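Long-range contact in glucokinase (Thermus thermophilus, PDB 3VOV), which probably phosphorylates glucose and related hexoses with ATP as the ROK-family hexokinase of this thermophilic bacterium, and carries a bound zinc ion: residues L130-T134 and G245-L249. Sequence-based numbering, arbitrary orientation.
Sequences LTVST and GGVAL
The flat peptide group between Val132 and Ser133 meets residues 245-249 on both faces and at its oxygen. Over one face lies the side chain of Val247, its CB 3.4 Å from Val132 O; CG2 goes on past it to the following carbonyl, Ser133 O, at 3.5 Å. Toward the other face stands Gly245, whose CA comes within 3.3 Å of Val132 O in a CA-H...O contact; the same CA sits 3.3 Å from Thr131 OG1, leaving no room for a CB beside either oxygen. The carbonyl oxygen itself points into the first turn of helix 246-249. Val247 N donates to Val132 O over 3.0 Å, tilted 22° from the carbonyl plane, on the face where its own side chain sits. A longer, weak bond from Ala248 N reaches the same oxygen, so two amides at the start of the helix grip one strand carbonyl.

Next to the polar contact the side chains pack. Val132 and Val247 cross at about a right angle, CG1 to CG1 at 4.0 Å. Both of these methyls are anti to their backbone N (chi1 -174° and 170°), which brings them together. The methyl of Ala248 lies 3.8 Å from Val132 CB, and Leu243 of strand 240-244 touches both residues.

Gly245 occupies the N-cap, its carbonyl taking the helical bond from Leu249 N. The contact prolongs the pairing of parallel strands 127-132 and 240-244 beyond their ends: where one strand turns into a helix, the helix N-terminus takes over the neighbouring strand's last carbonyl. Strand 127-132 with its antiparallel partner 136-142 is consistent with the phosphate-2 hairpin of the actin-like ATPase fold, and the glycine turn after strand 240-244 with its adenosine motif; in relatives both probably border the nucleotide site.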
loop_
_atom_site.group_PDB
_atom_site.type_symbol
_atom_site.label_atom_id
_atom_site.label_comp_id
_atom_site.label_asym_id
_atom_site.label_seq_id
_atom_site.Cartn_x
_atom_site.Cartn_y
_atom_site.Cartn_z
ATOM N N LEU B 130 -3.345 -22.676 7.192
ATOM C CA LEU B 130 -4.285 -21.588 6.880
ATOM C C LEU B 130 -5.467 -22.179 6.196
ATOM O O LEU B 130 -5.312 -23.068 5.361
ATOM C CB LEU B 130 -3.624 -20.578 5.932
ATOM C CG LEU B 130 -4.348 -19.225 5.810
ATOM C CD1 LEU B 130 -4.007 -18.377 7.020
ATOM C CD2 LEU B 130 -3.939 -18.504 4.488
ATOM N N THR B 131 -6.655 -21.760 6.597
ATOM C CA THR B 131 -7.857 -22.225 5.915
ATOM C C THR B 131 -8.575 -21.041 5.317
ATOM O O THR B 131 -8.938 -20.102 6.034
ATOM C CB THR B 131 -8.806 -23.060 6.862
ATOM O OG1 THR B 131 -10.074 -23.251 6.230
ATOM C CG2 THR B 131 -8.977 -22.382 8.191
ATOM N N VAL B 132 -8.778 -21.099 3.998
ATOM C CA VAL B 132 -9.557 -20.085 3.284
ATOM C C VAL B 132 -10.942 -20.644 2.971
ATOM O O VAL B 132 -11.104 -21.554 2.177
ATOM C CB VAL B 132 -8.813 -19.625 1.968
ATOM C CG1 VAL B 132 -9.532 -18.454 1.280
ATOM C CG2 VAL B 132 -7.395 -19.218 2.313
ATOM N N SER B 133 -11.934 -20.088 3.632
ATOM C CA SER B 133 -13.316 -20.444 3.427
ATOM C C SER B 133 -14.100 -19.127 3.385
ATOM O O SER B 133 -13.690 -18.161 2.744
ATOM C CB SER B 133 -13.782 -21.303 4.625
ATOM O OG SER B 133 -15.111 -21.741 4.458
ATOM N N THR B 134 -15.243 -19.101 4.053
ATOM C CA THR B 134 -16.043 -17.915 4.200
ATOM C C THR B 134 -15.186 -16.789 4.819
ATOM O O THR B 134 -15.196 -15.658 4.330
ATOM C CB THR B 134 -17.277 -18.236 5.098
ATOM O OG1 THR B 134 -18.226 -19.002 4.327
ATOM C CG2 THR B 134 -17.950 -16.977 5.464
ATOM N N GLY B 245 -9.221 -25.342 3.381
ATOM C CA GLY B 245 -10.475 -24.630 3.268
ATOM C C GLY B 245 -11.104 -24.743 1.899
ATOM O O GLY B 245 -10.406 -24.760 0.904
ATOM N N GLY B 246 -12.432 -24.664 1.835
ATOM C CA GLY B 246 -13.133 -24.948 0.589
ATOM C C GLY B 246 -12.909 -23.939 -0.509
ATOM O O GLY B 246 -12.962 -24.287 -1.702
ATOM N N VAL B 247 -12.663 -22.682 -0.131
ATOM C CA VAL B 247 -12.473 -21.659 -1.129
ATOM C C VAL B 247 -11.114 -21.835 -1.815
ATOM O O VAL B 247 -11.034 -21.742 -3.047
ATOM C CB VAL B 247 -12.687 -20.236 -0.531
ATOM C CG1 VAL B 247 -12.256 -19.203 -1.481
ATOM C CG2 VAL B 247 -14.164 -20.036 -0.172
ATOM N N ALA B 248 -10.052 -22.090 -1.047
ATOM C CA ALA B 248 -8.742 -22.274 -1.668
ATOM C C ALA B 248 -8.671 -23.623 -2.430
ATOM O O ALA B 248 -8.215 -23.690 -3.567
ATOM C CB ALA B 248 -7.676 -22.211 -0.643
ATOM N N LEU B 249 -9.117 -24.694 -1.800
ATOM C CA LEU B 249 -8.981 -26.025 -2.419
ATOM C C LEU B 249 -9.819 -26.212 -3.703
ATOM O O LEU B 249 -9.391 -26.909 -4.608
ATOM C CB LEU B 249 -9.282 -27.145 -1.404
ATOM C CG LEU B 249 -8.399 -27.181 -0.137
ATOM C CD1 LEU B 249 -8.943 -28.173 0.857
ATOM C CD2 LEU B 249 -6.993 -27.557 -0.471
#